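Local coordinates for protein beta-mannosidase (Trichoderma harzianum, PDB 4CVU) that hydrolyses beta-mannosidic bonds as a fungal glycoside hydrolase of family 2, probably removing mannose from the non-reducing ends of its substrates, at residues 413-418 against 732-737; 225-230 against 259-264; 72-77 against 619-624. All blocks are in the same frame, centred on the assembly; numbering follows the deposited sequence.

Contact 1 of 3, residues 413-418 against 732-737; sequences SQNFNM and VSRRTY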
loop_
_atom_site.group_PDB
_atom_site.type_symbol
_atom_site.label_atom_id
_atom_site.label_comp_id
_atom_site.label_asym_id
_atom_site.label_seq_id
_atom_site.Cartn_x
_atom_site.Cartn_y
_atom_site.Cartn_z
ATOM N N SER A 413 13.378 28.700 -6.402
ATOM C CA SER A 413 14.087 28.070 -7.499
ATOM C C SER A 413 13.377 28.191 -8.841
ATOM O O SER A 413 14.025 28.105 -9.891
ATOM C CB SER A 413 14.324 26.612 -7.239
ATOM O OG SER A 413 15.270 26.129 -8.178
ATOM N N GLN A 414 12.088 28.400 -8.808
ATOM C CA GLN A 414 11.276 28.530 -9.999
ATOM C C GLN A 414 11.226 29.966 -10.456
ATOM O O GLN A 414 10.547 30.284 -11.391
ATOM C CB GLN A 414 9.856 28.044 -9.726
ATOM C CG GLN A 414 9.611 26.539 -9.751
ATOM C CD GLN A 414 8.137 26.212 -9.644
ATOM O OE1 GLN A 414 7.688 25.817 -8.610
ATOM N NE2 GLN A 414 7.367 26.446 -10.700
ATOM N N ASN A 415 11.998 30.805 -9.803
ATOM C CA ASN A 415 12.082 32.244 -10.003
ATOM C C ASN A 415 10.802 33.016 -9.643
ATOM O O ASN A 415 10.522 33.999 -10.280
ATOM C CB ASN A 415 12.516 32.573 -11.474
ATOM C CG ASN A 415 13.886 32.034 -11.816
ATOM O OD1 ASN A 415 14.848 32.319 -11.153
ATOM N ND2 ASN A 415 13.961 31.210 -12.820
ATOM N N PHE A 416 10.067 32.572 -8.619
ATOM C CA PHE A 416 8.870 33.251 -8.166
ATOM C C PHE A 416 9.206 34.578 -7.470
ATOM O O PHE A 416 10.257 34.734 -6.951
ATOM C CB PHE A 416 8.067 32.381 -7.163
ATOM C CG PHE A 416 7.236 31.298 -7.773
ATOM C CD1 PHE A 416 7.680 30.555 -8.823
ATOM C CD2 PHE A 416 6.053 30.981 -7.232
ATOM C CE1 PHE A 416 6.932 29.524 -9.312
ATOM C CE2 PHE A 416 5.310 29.970 -7.720
ATOM C CZ PHE A 416 5.752 29.233 -8.752
ATOM N N ASN A 417 8.313 35.545 -7.494
ATOM C CA ASN A 417 8.338 36.637 -6.540
ATOM C C ASN A 417 7.017 36.806 -5.825
ATOM O O ASN A 417 6.908 37.665 -4.949
ATOM C CB ASN A 417 8.812 37.945 -7.177
ATOM C CG ASN A 417 7.999 38.324 -8.376
ATOM O OD1 ASN A 417 6.827 38.031 -8.422
ATOM N ND2 ASN A 417 8.644 38.871 -9.394
ATOM N N MET A 418 6.042 35.932 -6.119
ATOM C CA MET A 418 4.710 36.030 -5.523
ATOM C C MET A 418 4.022 34.668 -5.468
ATOM O O MET A 418 4.208 33.836 -6.372
ATOM C CB MET A 418 3.826 37.006 -6.355
ATOM C CG MET A 418 2.469 37.292 -5.748
ATOM S SD MET A 418 1.516 38.494 -6.739
ATOM C CE MET A 418 2.093 40.036 -6.077
ATOM N N VAL A 732 10.004 23.565 -16.320
ATOM C CA VAL A 732 9.676 24.447 -17.473
ATOM C C VAL A 732 9.292 25.913 -17.145
ATOM O O VAL A 732 9.755 26.856 -17.783
ATOM C CB VAL A 732 8.576 23.813 -18.333
ATOM C CG1 VAL A 732 8.287 24.682 -19.556
ATOM C CG2 VAL A 732 9.022 22.430 -18.814
ATOM N N SER A 733 8.448 26.089 -16.135
ATOM C CA SER A 733 8.107 27.405 -15.614
ATOM C C SER A 733 9.332 28.140 -15.020
ATOM O O SER A 733 9.455 29.347 -15.185
ATOM C CB SER A 733 6.936 27.265 -14.646
ATOM O OG SER A 733 7.275 26.568 -13.448
ATOM N N ARG A 734 10.247 27.418 -14.347
ATOM C CA ARG A 734 11.514 28.040 -13.909
ATOM C C ARG A 734 12.213 28.756 -15.044
ATOM O O ARG A 734 12.664 29.908 -14.871
ATOM C CB ARG A 734 12.478 27.003 -13.327
ATOM C CG ARG A 734 13.925 27.491 -13.159
ATOM C CD ARG A 734 14.882 26.324 -12.970
ATOM N NE ARG A 734 14.976 25.824 -11.589
ATOM C CZ ARG A 734 15.266 24.569 -11.253
ATOM N NH1 ARG A 734 15.414 23.628 -12.169
ATOM N NH2 ARG A 734 15.418 24.233 -9.999
ATOM N N ARG A 735 12.347 28.079 -16.195
ATOM C CA ARG A 735 13.044 28.648 -17.339
ATOM C C ARG A 735 12.213 29.767 -17.884
ATOM O O ARG A 735 12.751 30.822 -18.278
ATOM C CB ARG A 735 13.285 27.629 -18.461
ATOM C CG ARG A 735 14.429 26.646 -18.206
ATOM C CD ARG A 735 14.812 25.947 -19.524
ATOM N NE ARG A 735 13.756 25.071 -20.032
ATOM C CZ ARG A 735 13.609 23.785 -19.697
ATOM N NH1 ARG A 735 14.468 23.187 -18.855
ATOM N NH2 ARG A 735 12.602 23.087 -20.210
ATOM N N THR A 736 10.904 29.548 -17.903
ATOM C CA THR A 736 10.015 30.527 -18.507
ATOM C C THR A 736 9.764 31.738 -17.573
ATOM O O THR A 736 9.225 32.733 -18.025
ATOM C CB THR A 736 8.676 29.880 -18.957
ATOM O OG1 THR A 736 8.922 28.581 -19.478
ATOM C CG2 THR A 736 7.984 30.716 -20.037
ATOM N N TYR A 737 10.122 31.622 -16.295
ATOM C CA TYR A 737 10.088 32.737 -15.354
ATOM C C TYR A 737 11.489 33.406 -15.162
ATOM O O TYR A 737 11.703 34.209 -14.260
ATOM C CB TYR A 737 9.510 32.287 -13.995
ATOM C CG TYR A 737 7.972 32.161 -13.905
ATOM C CD1 TYR A 737 7.125 32.822 -14.782
ATOM C CD2 TYR A 737 7.389 31.443 -12.880
ATOM C CE1 TYR A 737 5.734 32.748 -14.648
ATOM C CE2 TYR A 737 5.998 31.371 -12.738
ATOM C CZ TYR A 737 5.176 32.017 -13.651
ATOM O OH TYR A 737 3.803 31.940 -13.535
#
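Arg734 and Ser413 illustrate how a long side chain can tie one helix to the exit of another. Leaving the helix, Arg734 CB packs beside Gln414 CA, and CG comes within 3.3 Å of Ser413 O while also passing Asn415 ND2. The chain turns at chi3 (-83°), which places NE 3.0 Å from Ser413 O, a donor standing above the carbonyl plane. At the tip, NH2 donates almost straight to Ser413 OG at 2.6 Å, within the guanidinium plane, so two nitrogens grip one residue side-on; NH1 turns to Phe899 O. Asn415, the C-prime residue of a Schellman motif closing helix 401-413, donates from ND2 to Arg734 O at 2.8 Å. Gln414 NE2 reaches Ser733 OG at 2.8 Å and is shared with Tyr705 OH. Tyr737 and Phe416 form an offset edge-to-face pair, closest between CE2 and CE1, with planes 82° apart, while Tyr737 OH is held by Ser703. The contact joins the end of helix 401-413 and the loop after it to helix 729-736, probably in the catalytic (beta/alpha)-barrel domain. Gln414 O, without a hydrogen-bond partner in the model, meets the CA-H of Arg734 head-on beside Tyr737 CB, consistent with some energetic cost.

Contact 2 of 3, residues 225-230 against 259-264; sequences ELYSLN and DFLGTL. With MAN (alpha-D-mannopyranose), chain E.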
loop_
_atom_site.group_PDB
_atom_site.type_symbol
_atom_site.label_atom_id
_atom_site.label_comp_id
_atom_site.label_asym_id
_atom_site.label_seq_id
_atom_site.Cartn_x
_atom_site.Cartn_y
_atom_site.Cartn_z
ATOM N N GLU A 225 1.743 42.153 35.609
ATOM C CA GLU A 225 1.989 42.112 34.178
ATOM C C GLU A 225 0.678 41.863 33.435
ATOM O O GLU A 225 -0.193 41.164 33.923
ATOM C CB GLU A 225 2.976 40.987 33.876
ATOM C CG GLU A 225 4.126 41.366 32.967
ATOM C CD GLU A 225 4.805 40.151 32.333
ATOM O OE1 GLU A 225 4.499 38.997 32.716
ATOM O OE2 GLU A 225 5.651 40.352 31.438
ATOM N N LEU A 226 0.538 42.440 32.256
ATOM C CA LEU A 226 -0.577 42.115 31.378
ATOM C C LEU A 226 -0.161 40.944 30.436
ATOM O O LEU A 226 1.008 40.582 30.373
ATOM C CB LEU A 226 -0.970 43.337 30.556
ATOM C CG LEU A 226 -1.257 44.612 31.365
ATOM C CD1 LEU A 226 -1.687 45.727 30.427
ATOM C CD2 LEU A 226 -2.320 44.356 32.417
ATOM N N TYR A 227 -1.132 40.378 29.730
ATOM C CA TYR A 227 -0.874 39.333 28.724
ATOM C C TYR A 227 -1.206 39.827 27.310
ATOM O O TYR A 227 -2.271 40.373 27.082
ATOM C CB TYR A 227 -1.686 38.077 29.027
ATOM C CG TYR A 227 -1.582 37.076 27.895
ATOM C CD1 TYR A 227 -0.441 36.308 27.730
ATOM C CD2 TYR A 227 -2.597 36.957 26.962
ATOM C CE1 TYR A 227 -0.319 35.414 26.669
ATOM C CE2 TYR A 227 -2.482 36.084 25.894
ATOM C CZ TYR A 227 -1.353 35.302 25.757
ATOM O OH TYR A 227 -1.265 34.421 24.687
ATOM N N SER A 228 -0.305 39.605 26.367
ATOM C CA SER A 228 -0.492 40.084 24.995
ATOM C C SER A 228 -1.325 39.094 24.164
ATOM O O SER A 228 -0.942 37.942 24.006
ATOM C CB SER A 228 0.864 40.281 24.323
ATOM O OG SER A 228 0.682 40.617 22.970
ATOM N N LEU A 229 -2.456 39.555 23.638
ATOM C CA LEU A 229 -3.296 38.730 22.766
ATOM C C LEU A 229 -2.884 38.793 21.302
ATOM O O LEU A 229 -2.794 37.763 20.632
ATOM C CB LEU A 229 -4.762 39.176 22.856
ATOM C CG LEU A 229 -5.497 38.741 24.117
ATOM C CD1 LEU A 229 -6.726 39.597 24.336
ATOM C CD2 LEU A 229 -5.856 37.260 24.062
ATOM N N ASN A 230 -2.657 40.005 20.814
ATOM C CA ASN A 230 -2.511 40.281 19.380
ATOM C C ASN A 230 -1.973 41.726 19.212
ATOM O O ASN A 230 -2.285 42.609 20.014
ATOM C CB ASN A 230 -3.873 40.149 18.680
ATOM C CG ASN A 230 -3.767 40.155 17.166
ATOM O OD1 ASN A 230 -2.707 39.892 16.615
ATOM N ND2 ASN A 230 -4.885 40.417 16.482
ATOM N N ASP A 259 -3.526 44.481 21.656
ATOM C CA ASP A 259 -4.623 43.847 22.384
ATOM C C ASP A 259 -4.059 43.040 23.564
ATOM O O ASP A 259 -2.977 42.478 23.455
ATOM C CB ASP A 259 -5.438 42.932 21.458
ATOM C CG ASP A 259 -6.003 43.678 20.252
ATOM O OD1 ASP A 259 -6.406 44.836 20.429
ATOM O OD2 ASP A 259 -6.023 43.116 19.122
ATOM N N PHE A 260 -4.790 42.989 24.681
ATOM C CA PHE A 260 -4.276 42.367 25.915
ATOM C C PHE A 260 -5.380 41.901 26.884
ATOM O O PHE A 260 -6.549 42.225 26.715
ATOM C CB PHE A 260 -3.323 43.345 26.629
ATOM C CG PHE A 260 -3.971 44.670 27.007
ATOM C CD1 PHE A 260 -4.662 44.815 28.203
ATOM C CD2 PHE A 260 -3.919 45.757 26.145
ATOM C CE1 PHE A 260 -5.289 46.027 28.533
ATOM C CE2 PHE A 260 -4.541 46.959 26.463
ATOM C CZ PHE A 260 -5.229 47.101 27.654
ATOM N N LEU A 261 -4.987 41.095 27.863
ATOM C CA LEU A 261 -5.763 40.861 29.078
ATOM C C LEU A 261 -4.880 41.315 30.288
ATOM O O LEU A 261 -3.677 41.272 30.168
ATOM C CB LEU A 261 -6.097 39.367 29.198
ATOM C CG LEU A 261 -6.738 38.644 28.006
ATOM C CD1 LEU A 261 -6.564 37.134 28.113
ATOM C CD2 LEU A 261 -8.211 38.984 27.832
ATOM N N GLY A 262 -5.386 41.804 31.424
ATOM C CA GLY A 262 -6.704 42.364 31.659
ATOM C C GLY A 262 -6.673 43.892 31.904
ATOM O O GLY A 262 -7.111 44.664 31.043
ATOM N N THR A 263 -6.171 44.357 33.055
ATOM C CA THR A 263 -6.404 45.784 33.467
ATOM C C THR A 263 -5.221 46.759 33.281
ATOM O O THR A 263 -4.249 46.719 34.030
ATOM C CB THR A 263 -6.864 45.892 34.935
ATOM O OG1 THR A 263 -7.956 45.004 35.176
ATOM C CG2 THR A 263 -7.310 47.310 35.255
ATOM N N LEU A 264 -5.319 47.637 32.289
ATOM C CA LEU A 264 -4.300 48.658 32.048
ATOM C C LEU A 264 -4.752 49.974 32.701
ATOM O O LEU A 264 -5.794 50.519 32.317
ATOM C CB LEU A 264 -4.091 48.912 30.547
ATOM C CG LEU A 264 -3.117 50.040 30.149
ATOM C CD1 LEU A 264 -1.731 49.800 30.726
ATOM C CD2 LEU A 264 -3.031 50.235 28.643
HETATM C C1 MAN E . -12.846 45.759 18.647
HETATM C C2 MAN E . -13.130 45.301 20.061
HETATM C C3 MAN E . -12.277 46.108 21.031
HETATM C C4 MAN E . -10.801 46.122 20.590
HETATM C C5 MAN E . -10.630 46.396 19.105
HETATM C C6 MAN E . -9.181 46.207 18.667
HETATM O O2 MAN E . -12.787 43.927 20.191
HETATM O O3 MAN E . -12.367 45.519 22.313
HETATM O O4 MAN E . -10.087 47.146 21.255
HETATM O O5 MAN E . -11.465 45.585 18.353
HETATM O O6 MAN E . -8.691 44.918 18.958
HETATM O O HOH W 1 -0.523 42.830 22.539
HETATM O O HOH W 2 -7.217 40.904 18.134
#
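Leu226 CG lies anti to its carbonyl carbon (chi1 -53°) and Phe260 CG sits between backbone N and carbonyl carbon (chi1 59°), the two side chains running side by side and pointing the same way. Leu226 CD1 rests over one ring face, 4.2 Å from the Phe260 centroid, a CH-pi contact. The antiparallel strands are joined by Tyr227 N to Leu261 O, 2.7 Å and nearly linear, with Leu261 N returning to Tyr227 O. Leu229 then takes helical backbone angles, consistent with a beta bulge; its N and Asn230 O both bond to Asp259, while Leu229 CD1 packs 3.8 Å from Leu261 CG. A water bridges Ser228 OG, Asn230 O and Asp259 O. Asp259 OD1 accepts from mannose O6 at 2.7 Å; this sugar belongs to a glycan attached to the protein, and OD2 is salt-bridged to Arg473. The strand ends at Leu261, and the peptide bond from it to Gly262 is cis. Strand 227-237 is one of the two outermost in this immunoglobulin-like sheet; the Tyr227 and Leu261 face packs on strands 103-109 and 215-221 of the neighbouring sheet, and Leu226 and Phe260 lie against strand 340-346.

Contact 3 of 3, residues 72-77 against 619-624; sequences NGLNDF and STTVIL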
loop_
_atom_site.group_PDB
_atom_site.type_symbol
_atom_site.label_atom_id
_atom_site.label_comp_id
_atom_site.label_asym_id
_atom_site.label_seq_id
_atom_site.Cartn_x
_atom_site.Cartn_y
_atom_site.Cartn_z
ATOM N N ASN A 72 -4.551 7.691 2.315
ATOM C CA ASN A 72 -4.521 6.414 1.594
ATOM C C ASN A 72 -5.806 5.909 0.965
ATOM O O ASN A 72 -6.873 6.074 1.532
ATOM C CB ASN A 72 -4.019 5.288 2.537
ATOM C CG ASN A 72 -2.537 5.423 2.863
ATOM O OD1 ASN A 72 -1.900 6.359 2.415
ATOM N ND2 ASN A 72 -1.990 4.525 3.672
ATOM N N GLY A 73 -5.689 5.298 -0.227
ATOM C CA GLY A 73 -6.720 4.406 -0.757
ATOM C C GLY A 73 -8.050 5.110 -1.002
ATOM O O GLY A 73 -8.079 6.143 -1.697
ATOM N N LEU A 74 -9.148 4.564 -0.462
ATOM C CA LEU A 74 -10.454 5.216 -0.640
ATOM C C LEU A 74 -10.943 5.753 0.684
ATOM O O LEU A 74 -12.148 5.779 0.933
ATOM C CB LEU A 74 -11.494 4.261 -1.262
ATOM C CG LEU A 74 -11.213 3.896 -2.720
ATOM C CD1 LEU A 74 -12.116 2.730 -3.100
ATOM C CD2 LEU A 74 -11.409 5.082 -3.677
ATOM N N ASN A 75 -10.002 6.210 1.518
ATOM C CA ASN A 75 -10.301 6.774 2.849
ATOM C C ASN A 75 -11.146 8.014 2.862
ATOM O O ASN A 75 -11.708 8.331 3.900
ATOM C CB ASN A 75 -9.044 7.078 3.629
ATOM C CG ASN A 75 -8.431 5.819 4.297
ATOM O OD1 ASN A 75 -7.296 5.873 4.787
ATOM N ND2 ASN A 75 -9.120 4.715 4.281
ATOM N N ASP A 76 -11.228 8.723 1.735
ATOM C CA ASP A 76 -12.132 9.871 1.647
ATOM C C ASP A 76 -13.534 9.359 1.873
ATOM O O ASP A 76 -14.357 10.082 2.378
ATOM C CB ASP A 76 -12.053 10.589 0.278
ATOM C CG ASP A 76 -12.629 11.975 0.303
ATOM O OD1 ASP A 76 -12.584 12.613 1.362
ATOM O OD2 ASP A 76 -13.126 12.478 -0.750
ATOM N N PHE A 77 -13.802 8.111 1.469
ATOM C CA PHE A 77 -15.101 7.483 1.681
ATOM C C PHE A 77 -15.138 6.765 3.017
ATOM O O PHE A 77 -16.024 7.037 3.858
ATOM C CB PHE A 77 -15.458 6.540 0.527
ATOM C CG PHE A 77 -15.724 7.280 -0.758
ATOM C CD1 PHE A 77 -16.849 8.049 -0.898
ATOM C CD2 PHE A 77 -14.808 7.257 -1.787
ATOM C CE1 PHE A 77 -17.089 8.758 -2.062
ATOM C CE2 PHE A 77 -15.033 7.963 -2.956
ATOM C CZ PHE A 77 -16.174 8.718 -3.091
ATOM N N SER A 619 -7.576 2.697 -12.938
ATOM C CA SER A 619 -8.071 1.818 -11.877
ATOM C C SER A 619 -9.175 2.557 -11.130
ATOM O O SER A 619 -9.292 3.791 -11.220
ATOM C CB SER A 619 -6.975 1.445 -10.886
ATOM O OG SER A 619 -6.473 2.606 -10.243
ATOM N N THR A 620 -10.011 1.801 -10.420
ATOM C CA THR A 620 -11.131 2.402 -9.743
ATOM C C THR A 620 -10.628 3.359 -8.655
ATOM O O THR A 620 -11.168 4.442 -8.493
ATOM C CB THR A 620 -12.059 1.348 -9.157
ATOM O OG1 THR A 620 -12.577 0.538 -10.207
ATOM C CG2 THR A 620 -13.240 2.000 -8.413
ATOM N N THR A 621 -9.581 2.976 -7.911
ATOM C CA THR A 621 -9.070 3.876 -6.899
ATOM C C THR A 621 -8.438 5.165 -7.463
ATOM O O THR A 621 -8.617 6.227 -6.892
ATOM C CB THR A 621 -8.036 3.169 -6.014
ATOM O OG1 THR A 621 -8.683 2.098 -5.343
ATOM C CG2 THR A 621 -7.500 4.135 -5.021
ATOM N N VAL A 622 -7.708 5.081 -8.569
ATOM C CA VAL A 622 -7.057 6.261 -9.144
ATOM C C VAL A 622 -8.139 7.221 -9.699
ATOM O O VAL A 622 -8.065 8.453 -9.520
ATOM C CB VAL A 622 -6.034 5.852 -10.231
ATOM C CG1 VAL A 622 -5.707 6.991 -11.169
ATOM C CG2 VAL A 622 -4.757 5.275 -9.604
ATOM N N ILE A 623 -9.146 6.651 -10.361
ATOM C CA ILE A 623 -10.260 7.455 -10.882
ATOM C C ILE A 623 -10.977 8.159 -9.741
ATOM O O ILE A 623 -11.233 9.379 -9.814
ATOM C CB ILE A 623 -11.279 6.599 -11.643
ATOM C CG1 ILE A 623 -10.718 6.166 -12.986
ATOM C CG2 ILE A 623 -12.590 7.359 -11.838
ATOM C CD1 ILE A 623 -11.439 4.951 -13.547
ATOM N N LEU A 624 -11.271 7.413 -8.670
ATOM C CA LEU A 624 -12.038 7.990 -7.543
ATOM C C LEU A 624 -11.272 9.087 -6.805
ATOM O O LEU A 624 -11.866 9.875 -6.090
ATOM C CB LEU A 624 -12.536 6.911 -6.568
ATOM C CG LEU A 624 -13.760 6.126 -7.101
ATOM C CD1 LEU A 624 -14.180 4.986 -6.184
ATOM C CD2 LEU A 624 -14.929 7.079 -7.341
HETATM O O HOH W 3 -13.264 10.945 -3.096
#
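Leu74 and Thr621 mark the nearest backbone approach, their CA atoms 6.5 Å apart, where the chain turns through Gly73 with positive phi (63°) just before one short helix and faces the first turn of another. From this turn Leu74 reaches across. Its CG stands anti to the carbonyl carbon (chi1 -69°), and the CD2 branch beyond it comes to 3.6 Å from Leu624 CB and 3.7 Å from Leu624 CD1, the two leucines crossing at a slant. Phe77, one helical turn further on, adds a looser touch: its CE2 is 4.5 Å from Leu624 CD1. Thr621 uses its two branches differently. The methyl CG2 faces Gly73 O at 3.9 Å, while OG1 lies near Leu74 CG but spends its polarity on Glu614.

Here the beginnings of two short helices meet, one in the galactose-binding-like domain and the other probably in the catalytic domain, where helix 620-625 lies in the long excursion between strands 592-595 and 702-705. Leu74 holds the N-cap position of helix 75-78. Ser619 occupies the same position in helix 620-625, and there OG accepts from Val622 N at 3.2 Å, a capping bond that ties down the first turn. Thr621 and Leu624, three residues apart, lie on the same side of the helix.

Polar links lie next to this apolar packing. Gly73 O is hydrogen-bonded to Arg625, and the Gly73 backbone also bonds to Ala609. A water donates to Asp76 OD2 at 2.8 Å and makes a weak, long bond to Leu624 O; Asp76 OD1, in turn, accepts from Ala205 N. Arg636 touches both Leu74 and Phe77, Ile638 of helix 638-655 packs on Leu624, and nearby Asn72 meets Asp611 of the second subunit.

In the fold
The three contacts differ in depth and in the elements they join. Contact 1 is buried and the most central, about 14 Å from the centre of the chain, and bonds a helix to a helix exit in the probable catalytic domain. Contact 3, about 26 Å out and partly buried, sets the galactose-binding-like domain against a helix distant in sequence and relies on apolar packing. Contact 2, also partly buried, lies farthest from the centre, at about 33 Å; there strand pairing dominates, and waters and a sugar join its polar end. No two of them touch or share an element. Contact 2 is nested in the chain loop closed by contact 3, whereas contacts 1 and 3 interleave along the sequence.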